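Local coordinates for secreted effector protein SopD (PDB 5CPC), which alters host cell physiology as a secreted virulence effector, acting with SopB in membrane fission and macropinosome formation during invasion and contributing to replication in macrophages, at residues 35-38 against 39-42; 48-51 against 52-55; 80-83 against 84-88. All blocks are in the same frame, centred on the assembly; numbering follows the deposited sequence.

Contact 1. Residues 35-38 against 39-42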
ATOM      1  N   GLY A  35      -1.477 -25.648  -8.350  1.00 49.88           N
ATOM      2  CA  GLY A  35      -2.234 -26.938  -8.403  1.00 49.52           C
ATOM      3  C   GLY A  35      -2.269 -27.655  -9.780  1.00 48.45           C
ATOM      4  O   GLY A  35      -3.241 -28.360 -10.072  1.00 48.18           O
ATOM      5  N   GLY A  36      -1.241 -27.464 -10.622  1.00 48.59           N
ATOM      6  CA  GLY A  36      -1.224 -27.954 -12.035  1.00 47.60           C
ATOM      7  C   GLY A  36      -2.393 -27.391 -12.886  1.00 48.37           C
ATOM      8  O   GLY A  36      -2.855 -28.036 -13.827  1.00 47.54           O
ATOM      9  N   TRP A  37      -2.891 -26.191 -12.549  1.00 47.49           N
ATOM     10  CA  TRP A  37      -4.086 -25.590 -13.233  1.00 47.91           C
ATOM     11  C   TRP A  37      -3.962 -25.510 -14.785  1.00 50.70           C
ATOM     12  O   TRP A  37      -4.966 -25.724 -15.506  1.00 51.07           O
ATOM     13  CB  TRP A  37      -4.449 -24.211 -12.639  1.00 46.20           C
ATOM     14  CG  TRP A  37      -5.737 -23.650 -13.160  1.00 47.92           C
ATOM     15  CD1 TRP A  37      -5.904 -22.476 -13.876  1.00 48.83           C
ATOM     16  CD2 TRP A  37      -7.039 -24.234 -13.041  1.00 47.12           C
ATOM     17  NE1 TRP A  37      -7.221 -22.308 -14.183  1.00 47.23           N
ATOM     18  CE2 TRP A  37      -7.949 -23.344 -13.672  1.00 45.58           C
ATOM     19  CE3 TRP A  37      -7.536 -25.417 -12.430  1.00 41.76           C
ATOM     20  CZ2 TRP A  37      -9.325 -23.595 -13.746  1.00 44.90           C
ATOM     21  CZ3 TRP A  37      -8.901 -25.661 -12.496  1.00 44.61           C
ATOM     22  CH2 TRP A  37      -9.787 -24.764 -13.174  1.00 41.86           C
ATOM     23  N   ASP A  38      -2.745 -25.277 -15.285  1.00 51.34           N
ATOM     24  CA  ASP A  38      -2.465 -25.333 -16.722  1.00 55.39           C
ATOM     25  C   ASP A  38      -3.108 -26.476 -17.481  1.00 55.96           C
ATOM     26  O   ASP A  38      -3.513 -26.292 -18.615  1.00 57.43           O
ATOM     27  CB  ASP A  38      -0.943 -25.430 -16.971  1.00 58.22           C
ATOM     28  CG  ASP A  38      -0.133 -24.789 -15.832  1.00 63.13           C
ATOM     29  OD1 ASP A  38      -0.330 -25.260 -14.597  1.00 56.84           O
ATOM     30  OD2 ASP A  38       0.650 -23.835 -16.195  1.00 62.43           O
ATOM     31  N   LYS A  39      -3.147 -27.676 -16.908  1.00 54.32           N
ATOM     32  CA  LYS A  39      -3.747 -28.770 -17.598  1.00 53.57           C
ATOM     33  C   LYS A  39      -4.998 -29.207 -16.875  1.00 51.05           C
ATOM     34  O   LYS A  39      -5.887 -29.745 -17.492  1.00 50.94           O
ATOM     35  CB  LYS A  39      -2.788 -29.959 -17.680  1.00 55.73           C
ATOM     36  CG  LYS A  39      -1.527 -29.763 -18.511  1.00 59.07           C
ATOM     37  CD  LYS A  39      -0.703 -31.085 -18.380  1.00 68.65           C
ATOM     38  CE  LYS A  39      -1.158 -32.264 -19.359  1.00 72.65           C
ATOM     39  NZ  LYS A  39      -1.087 -33.682 -18.876  1.00 67.67           N
ATOM     40  N   VAL A  40      -5.046 -29.016 -15.560  1.00 48.17           N
ATOM     41  CA  VAL A  40      -6.213 -29.394 -14.772  1.00 46.41           C
ATOM     42  C   VAL A  40      -7.483 -28.672 -15.206  1.00 44.79           C
ATOM     43  O   VAL A  40      -8.556 -29.230 -15.141  1.00 44.92           O
ATOM     44  CB  VAL A  40      -5.943 -29.208 -13.233  1.00 44.54           C
ATOM     45  CG1 VAL A  40      -7.202 -29.349 -12.423  1.00 43.81           C
ATOM     46  CG2 VAL A  40      -4.917 -30.289 -12.778  1.00 46.14           C
ATOM     47  N   GLN A  41      -7.344 -27.432 -15.659  1.00 45.93           N
ATOM     48  CA  GLN A  41      -8.494 -26.634 -16.115  1.00 45.69           C
ATOM     49  C   GLN A  41      -9.205 -27.275 -17.299  1.00 46.32           C
ATOM     50  O   GLN A  41     -10.367 -27.004 -17.491  1.00 47.30           O
ATOM     51  CB  GLN A  41      -8.049 -25.228 -16.540  1.00 45.32           C
ATOM     52  CG  GLN A  41      -7.330 -25.168 -17.904  1.00 48.85           C
ATOM     53  CD  GLN A  41      -6.975 -23.748 -18.260  1.00 54.54           C
ATOM     54  OE1 GLN A  41      -7.858 -22.929 -18.599  1.00 55.24           O
ATOM     55  NE2 GLN A  41      -5.686 -23.414 -18.103  1.00 52.36           N
ATOM     56  N   ASP A  42      -8.519 -28.116 -18.078  1.00 47.23           N
ATOM     57  CA  ASP A  42      -9.139 -28.768 -19.227  1.00 49.16           C
ATOM     58  C   ASP A  42     -10.240 -29.707 -18.821  1.00 48.83           C
ATOM     59  O   ASP A  42     -10.927 -30.222 -19.686  1.00 49.29           O
ATOM     60  CB  ASP A  42      -8.118 -29.561 -20.077  1.00 51.14           C
ATOM     61  CG  ASP A  42      -7.053 -28.654 -20.766  1.00 56.78           C
ATOM     62  OD1 ASP A  42      -7.071 -27.389 -20.652  1.00 60.76           O
ATOM     63  OD2 ASP A  42      -6.147 -29.228 -21.415  1.00 61.15           O
TER
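Gly36 O, at the N-cap position of a short helix, accepts Val40 N at 3.0 Å and also Lys39 N. It therefore takes both an i+3 and an i+4 bond. The next bond runs from Gln41 N to Trp37 O, at 2.9 Å. Gly35 and Gly36 both have positive phi and lead the chain into this turn.

The main side-chain contact is between Trp37 and Gln41. Gln41 CB sits over one face of the indole as a CH-pi contact, 3.5 Å from the centroid of the six-membered ring. Its nearest ring atom is Trp37 CE2, at 3.4 Å. With chi1 of Trp37 at -172°, CG points opposite the backbone N and the indole reaches forward, beneath Gln41 CB. Val40 CG1 meets the ring obliquely, 3.9 Å from Trp37 CE3. The Val40 CG2 branch turns instead to the backbone oxygens of Gly35 and Gly36.

Two of the polar side chains are held from outside. Asp38 OD2 is hydrogen-bonded to His33 ND1, and Gln41 OE1 to Lys49 NZ. Trp37 is buried although most of its neighbours here are exposed. Its ring packs on Lys49, Ala52, Leu53 and Leu56, which joins helix 37-40 to helix 49-60.

Contact 2. Residues 48-51 against 52-55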
ATOM      1  N   LYS A  48     -17.433 -22.894 -15.369  1.00 53.43           N
ATOM      2  CA  LYS A  48     -17.175 -23.505 -14.045  1.00 51.63           C
ATOM      3  C   LYS A  48     -15.763 -23.262 -13.537  1.00 49.66           C
ATOM      4  O   LYS A  48     -15.446 -23.650 -12.404  1.00 48.69           O
ATOM      5  CB  LYS A  48     -17.366 -25.042 -14.094  1.00 50.69           C
ATOM      6  CG  LYS A  48     -18.742 -25.527 -14.502  1.00 52.74           C
ATOM      7  CD  LYS A  48     -19.702 -25.409 -13.377  1.00 57.84           C
ATOM      8  CE  LYS A  48     -21.064 -25.997 -13.751  1.00 62.27           C
ATOM      9  NZ  LYS A  48     -22.061 -25.622 -12.686  1.00 62.92           N
ATOM     10  N   LYS A  49     -14.904 -22.672 -14.372  1.00 48.23           N
ATOM     11  CA  LYS A  49     -13.460 -22.586 -14.052  1.00 45.77           C
ATOM     12  C   LYS A  49     -13.196 -21.783 -12.834  1.00 43.90           C
ATOM     13  O   LYS A  49     -12.406 -22.202 -11.998  1.00 42.40           O
ATOM     14  CB  LYS A  49     -12.609 -22.152 -15.266  1.00 46.09           C
ATOM     15  CG  LYS A  49     -12.461 -23.290 -16.287  1.00 48.16           C
ATOM     16  CD  LYS A  49     -11.483 -22.903 -17.472  1.00 50.33           C
ATOM     17  CE  LYS A  49     -11.546 -23.935 -18.609  1.00 48.13           C
ATOM     18  NZ  LYS A  49     -10.457 -23.566 -19.588  1.00 47.05           N
ATOM     19  N   ASP A  50     -13.915 -20.677 -12.651  1.00 44.31           N
ATOM     20  CA  ASP A  50     -13.734 -19.873 -11.403  1.00 45.28           C
ATOM     21  C   ASP A  50     -14.186 -20.571 -10.135  1.00 43.21           C
ATOM     22  O   ASP A  50     -13.551 -20.483  -9.073  1.00 43.43           O
ATOM     23  CB  ASP A  50     -14.375 -18.447 -11.490  1.00 46.83           C
ATOM     24  CG  ASP A  50     -13.708 -17.572 -12.519  1.00 52.94           C
ATOM     25  OD1 ASP A  50     -12.457 -17.673 -12.672  1.00 57.28           O
ATOM     26  OD2 ASP A  50     -14.429 -16.805 -13.209  1.00 59.51           O
ATOM     27  N   HIS A  51     -15.333 -21.220 -10.205  1.00 42.70           N
ATOM     28  CA  HIS A  51     -15.742 -22.070  -9.119  1.00 40.50           C
ATOM     29  C   HIS A  51     -14.643 -23.182  -8.911  1.00 39.64           C
ATOM     30  O   HIS A  51     -14.186 -23.380  -7.830  1.00 39.21           O
ATOM     31  CB  HIS A  51     -17.115 -22.707  -9.420  1.00 39.75           C
ATOM     32  CG  HIS A  51     -17.750 -23.378  -8.224  1.00 39.04           C
ATOM     33  ND1 HIS A  51     -19.028 -23.919  -8.250  1.00 42.25           N
ATOM     34  CD2 HIS A  51     -17.297 -23.546  -6.956  1.00 34.92           C
ATOM     35  CE1 HIS A  51     -19.300 -24.443  -7.064  1.00 42.53           C
ATOM     36  NE2 HIS A  51     -18.281 -24.197  -6.252  1.00 42.54           N
ATOM     37  N   ALA A  52     -14.212 -23.881  -9.933  1.00 39.90           N
ATOM     38  CA  ALA A  52     -13.272 -24.962  -9.673  1.00 40.90           C
ATOM     39  C   ALA A  52     -11.955 -24.435  -9.062  1.00 41.44           C
ATOM     40  O   ALA A  52     -11.368 -25.123  -8.215  1.00 41.93           O
ATOM     41  CB  ALA A  52     -13.006 -25.718 -10.928  1.00 40.09           C
ATOM     42  N   LEU A  53     -11.527 -23.208  -9.440  1.00 41.39           N
ATOM     43  CA  LEU A  53     -10.311 -22.565  -8.873  1.00 41.64           C
ATOM     44  C   LEU A  53     -10.415 -22.244  -7.415  1.00 41.81           C
ATOM     45  O   LEU A  53      -9.463 -22.454  -6.653  1.00 40.64           O
ATOM     46  CB  LEU A  53      -9.964 -21.249  -9.598  1.00 41.29           C
ATOM     47  CG  LEU A  53      -8.935 -21.342 -10.703  1.00 45.97           C
ATOM     48  CD1 LEU A  53      -8.952 -20.018 -11.553  1.00 47.38           C
ATOM     49  CD2 LEU A  53      -7.486 -21.689 -10.189  1.00 39.43           C
ATOM     50  N   GLU A  54     -11.589 -21.728  -7.015  1.00 41.66           N
ATOM     51  CA  GLU A  54     -11.835 -21.462  -5.623  1.00 41.38           C
ATOM     52  C   GLU A  54     -11.704 -22.782  -4.844  1.00 42.55           C
ATOM     53  O   GLU A  54     -11.115 -22.849  -3.744  1.00 43.26           O
ATOM     54  CB  GLU A  54     -13.258 -20.877  -5.495  1.00 43.20           C
ATOM     55  CG  GLU A  54     -13.573 -20.338  -4.129  1.00 45.23           C
ATOM     56  CD  GLU A  54     -12.808 -19.003  -3.894  1.00 47.16           C
ATOM     57  OE1 GLU A  54     -12.314 -18.751  -2.752  1.00 44.72           O
ATOM     58  OE2 GLU A  54     -12.709 -18.231  -4.878  1.00 44.25           O
ATOM     59  N   VAL A  55     -12.243 -23.867  -5.409  1.00 41.55           N
ATOM     60  CA  VAL A  55     -12.121 -25.133  -4.757  1.00 40.90           C
ATOM     61  C   VAL A  55     -10.652 -25.586  -4.741  1.00 39.87           C
ATOM     62  O   VAL A  55     -10.158 -26.056  -3.721  1.00 38.21           O
ATOM     63  CB  VAL A  55     -13.020 -26.248  -5.412  1.00 39.67           C
ATOM     64  CG1 VAL A  55     -12.823 -27.526  -4.641  1.00 38.00           C
ATOM     65  CG2 VAL A  55     -14.537 -25.863  -5.334  1.00 42.63           C
TER
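His51 and Val55, one helical turn apart, make the main side-chain contact between residues 48-51 and 52-55. The backbone supplies the polar part. Four hydrogen bonds join residue i to residue i+4: Ala52 N to Lys48 O, Leu53 N to Lys49 O, Glu54 N to Asp50 O and Val55 N to His51 O. The first is the shortest, with Ala52 N 2.8 Å from Lys48 O. The last is longer, with Val55 N 3.1 Å from His51 O. The N-H...O angles of the four run from 151° to 164°.

The apolar contacts are light. Val55 CG2 lies 4.0 Å from His51 CD2, oblique to the imidazole. A chi1 of -168° carries the His51 ring forward along the helix to Val55. Both residues are exposed, so this pair lies at the surface. The same methyl of Val55 also rests near His51 O. Ala52 CB packs against Lys48 O at 3.5 Å, and Leu53 CB lies beside Lys49 O.

The charged ends of Lys49 and Glu54 find partners elsewhere. Lys49 NZ turns to Gln41. Both carboxylate oxygens of Glu54 are hydrogen-bonded, with Arg86 as the salt-bridge partner.

Lys49 and Ala52 also touch Phe44, and Leu53 touches Ile32. Helix 37-40 packs on the same three residues, and Leu53 and Glu54 touch Trp160 of helix 141-160. The arrangement is the regular first turns of an alpha helix, with one side packed on its neighbours.

Contact 3. Residues 80-83 against 84-88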
ATOM      1  N   LYS A  80      -8.928 -12.088   3.546  1.00 45.23           N
ATOM      2  CA  LYS A  80     -10.378 -11.842   3.622  1.00 45.36           C
ATOM      3  C   LYS A  80     -10.791 -10.739   2.714  1.00 44.28           C
ATOM      4  O   LYS A  80     -11.819 -10.860   2.092  1.00 45.77           O
ATOM      5  CB  LYS A  80     -10.863 -11.544   5.032  1.00 45.57           C
ATOM      6  CG  LYS A  80     -10.894 -12.777   5.934  1.00 47.09           C
ATOM      7  CD  LYS A  80     -11.425 -12.433   7.341  1.00 46.92           C
ATOM      8  CE  LYS A  80     -11.188 -13.593   8.288  1.00 46.64           C
ATOM      9  NZ  LYS A  80     -11.882 -13.325   9.604  1.00 51.71           N
ATOM     10  N   ILE A  81      -9.934  -9.716   2.552  1.00 44.32           N
ATOM     11  CA  ILE A  81     -10.314  -8.540   1.841  1.00 43.58           C
ATOM     12  C   ILE A  81     -10.528  -8.883   0.379  1.00 43.75           C
ATOM     13  O   ILE A  81     -11.611  -8.605  -0.179  1.00 44.57           O
ATOM     14  CB  ILE A  81      -9.308  -7.313   2.023  1.00 43.36           C
ATOM     15  CG1 ILE A  81      -8.974  -6.941   3.494  1.00 42.35           C
ATOM     16  CG2 ILE A  81      -9.766  -6.136   1.197  1.00 44.68           C
ATOM     17  CD1 ILE A  81     -10.103  -6.871   4.514  1.00 47.25           C
ATOM     18  N   TYR A  82      -9.522  -9.472  -0.277  1.00 42.68           N
ATOM     19  CA  TYR A  82      -9.757  -9.946  -1.650  1.00 42.11           C
ATOM     20  C   TYR A  82     -10.881 -11.035  -1.702  1.00 41.52           C
ATOM     21  O   TYR A  82     -11.711 -10.996  -2.605  1.00 41.88           O
ATOM     22  CB  TYR A  82      -8.461 -10.444  -2.357  1.00 41.42           C
ATOM     23  CG  TYR A  82      -8.700 -10.959  -3.736  1.00 39.57           C
ATOM     24  CD1 TYR A  82      -8.353 -12.285  -4.063  1.00 43.96           C
ATOM     25  CD2 TYR A  82      -9.310 -10.160  -4.719  1.00 42.11           C
ATOM     26  CE1 TYR A  82      -8.574 -12.807  -5.368  1.00 44.17           C
ATOM     27  CE2 TYR A  82      -9.560 -10.678  -6.068  1.00 45.61           C
ATOM     28  CZ  TYR A  82      -9.174 -12.012  -6.354  1.00 48.13           C
ATOM     29  OH  TYR A  82      -9.393 -12.573  -7.580  1.00 48.74           O
ATOM     30  N   ALA A  83     -10.948 -11.931  -0.733  1.00 41.45           N
ATOM     31  CA  ALA A  83     -12.049 -13.011  -0.750  1.00 44.83           C
ATOM     32  C   ALA A  83     -13.463 -12.378  -0.729  1.00 45.71           C
ATOM     33  O   ALA A  83     -14.406 -12.772  -1.487  1.00 46.32           O
ATOM     34  CB  ALA A  83     -11.899 -13.944   0.416  1.00 43.76           C
ATOM     35  N   PHE A  84     -13.588 -11.336   0.092  1.00 45.71           N
ATOM     36  CA  PHE A  84     -14.860 -10.582   0.137  1.00 45.45           C
ATOM     37  C   PHE A  84     -15.201  -9.987  -1.233  1.00 45.05           C
ATOM     38  O   PHE A  84     -16.372  -9.956  -1.637  1.00 44.24           O
ATOM     39  CB  PHE A  84     -14.828  -9.538   1.261  1.00 45.82           C
ATOM     40  CG  PHE A  84     -16.183  -8.894   1.551  1.00 49.84           C
ATOM     41  CD1 PHE A  84     -17.231  -9.638   2.043  1.00 48.73           C
ATOM     42  CD2 PHE A  84     -16.388  -7.529   1.294  1.00 51.83           C
ATOM     43  CE1 PHE A  84     -18.480  -9.061   2.298  1.00 54.04           C
ATOM     44  CE2 PHE A  84     -17.650  -6.921   1.556  1.00 57.17           C
ATOM     45  CZ  PHE A  84     -18.696  -7.690   2.053  1.00 53.53           C
ATOM     46  N   LYS A  85     -14.179  -9.523  -1.942  1.00 44.15           N
ATOM     47  CA  LYS A  85     -14.329  -9.021  -3.291  1.00 46.51           C
ATOM     48  C   LYS A  85     -14.823 -10.196  -4.167  1.00 47.06           C
ATOM     49  O   LYS A  85     -15.810 -10.057  -4.966  1.00 48.86           O
ATOM     50  CB  LYS A  85     -12.972  -8.441  -3.792  1.00 46.41           C
ATOM     51  CG  LYS A  85     -13.020  -7.273  -4.798  1.00 50.17           C
ATOM     52  CD  LYS A  85     -13.696  -7.574  -6.152  1.00 55.37           C
ATOM     53  CE  LYS A  85     -15.084  -6.849  -6.300  1.00 57.78           C
ATOM     54  NZ  LYS A  85     -16.201  -7.574  -7.090  1.00 59.85           N
ATOM     55  N   ARG A  86     -14.247 -11.384  -3.952  1.00 46.44           N
ATOM     56  CA  ARG A  86     -14.689 -12.511  -4.785  1.00 47.49           C
ATOM     57  C   ARG A  86     -16.133 -12.810  -4.495  1.00 46.76           C
ATOM     58  O   ARG A  86     -16.899 -13.157  -5.406  1.00 48.04           O
ATOM     59  CB  ARG A  86     -13.817 -13.793  -4.672  1.00 46.27           C
ATOM     60  CG  ARG A  86     -12.337 -13.617  -5.106  1.00 47.70           C
ATOM     61  CD  ARG A  86     -11.602 -15.016  -5.267  1.00 41.39           C
ATOM     62  NE  ARG A  86     -11.592 -15.876  -4.072  1.00 43.23           N
ATOM     63  CZ  ARG A  86     -10.799 -15.730  -3.016  1.00 41.53           C
ATOM     64  NH1 ARG A  86      -9.930 -14.734  -2.960  1.00 41.30           N
ATOM     65  NH2 ARG A  86     -10.865 -16.583  -2.003  1.00 42.68           N
ATOM     66  N   LEU A  87     -16.506 -12.732  -3.229  1.00 46.29           N
ATOM     67  CA  LEU A  87     -17.945 -12.937  -2.862  1.00 47.65           C
ATOM     68  C   LEU A  87     -18.815 -11.945  -3.591  1.00 47.37           C
ATOM     69  O   LEU A  87     -19.739 -12.312  -4.297  1.00 49.28           O
ATOM     70  CB  LEU A  87     -18.175 -12.786  -1.351  1.00 46.07           C
ATOM     71  CG  LEU A  87     -19.468 -13.326  -0.719  1.00 50.14           C
ATOM     72  CD1 LEU A  87     -19.859 -14.775  -1.235  1.00 47.04           C
ATOM     73  CD2 LEU A  87     -19.351 -13.340   0.833  1.00 47.62           C
ATOM     74  N   GLN A  88     -18.494 -10.668  -3.430  1.00 49.72           N
ATOM     75  CA  GLN A  88     -19.310  -9.587  -3.972  1.00 50.19           C
ATOM     76  C   GLN A  88     -19.501  -9.837  -5.455  1.00 51.95           C
ATOM     77  O   GLN A  88     -20.611  -9.693  -5.985  1.00 53.09           O
ATOM     78  CB  GLN A  88     -18.635  -8.254  -3.727  1.00 50.19           C
ATOM     79  CG  GLN A  88     -19.492  -7.072  -4.195  1.00 51.71           C
ATOM     80  CD  GLN A  88     -18.717  -5.804  -4.345  1.00 54.24           C
ATOM     81  OE1 GLN A  88     -17.560  -5.797  -4.797  1.00 54.37           O
ATOM     82  NE2 GLN A  88     -19.348  -4.703  -3.973  1.00 52.40           N
TER
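Tyr82 and Arg86 pair across one turn of the alpha helix 76-90, with four backbone i to i+4 hydrogen bonds beneath them. These run from Phe84 N to Lys80 O, Lys85 N to Ile81 O, Arg86 N to Tyr82 O and Leu87 N to Ala83 O. The longest has Lys85 N 3.2 Å from Ile81 O. Leu87 N is closer to its acceptor, 2.7 Å from Ala83 O. Gln88 N continues the pattern by bonding to Phe84 O.

The side-chain polar groups are satisfied from other parts of the fold. Tyr82 OH is hydrogen-bonded to Trp160 NE1. Arg86 NH2 forms a salt bridge with Glu54 OE1, and Arg86 NE is hydrogen-bonded as well. Trp160 and Glu54 thus probably fix the direction of the phenol and of the guanidinium. Lys80 NZ has two acceptors, Ser120 OG and Gln121 O. Gln88 NE2 bonds to Gln96 O.

Helix 76-90 lies between the antiparallel sheet and helix 141-160. Phe84 packs on strands 99-103 and 109-114, while Tyr82, Lys85 and Arg86 touch the helix.

Arg86 meets the phenol with both its methylenes and its guanidinium. Arg86 CG sits over one face of the ring, offset toward the rim, as a CH-pi contact 4.0 Å from the ring centroid. The chain then bends at chi3 (-58°) and turns the guanidinium back over Ala83, whose CA faces it. The guanidinium plane stands 56° from the ring plane, and Tyr82 CD1 lies at the guanidinium edge, 3.1 Å from Arg86 NH1.

The three contacts follow in series along the chain, on three successive helices. Contact 1 and contact 2 have centres about 11 Å apart and touch directly. Gln41 OE1 lies 2.9 Å from Lys49 NZ in a hydrogen bond, and Trp37 CE2 packs 3.7 Å from Leu53 CG. Contact 2 reaches contact 3, about 15 Å away between centres, through a salt bridge of 2.7 Å from Glu54 OE1 to Arg86 NH2. Contacts 1 and 3 do not touch, and their nearest atoms are about 12 Å apart. Helix 49-60 thus bridges the other two. Trp160 of helix 141-160 meets side chains of both contact 2 and contact 3.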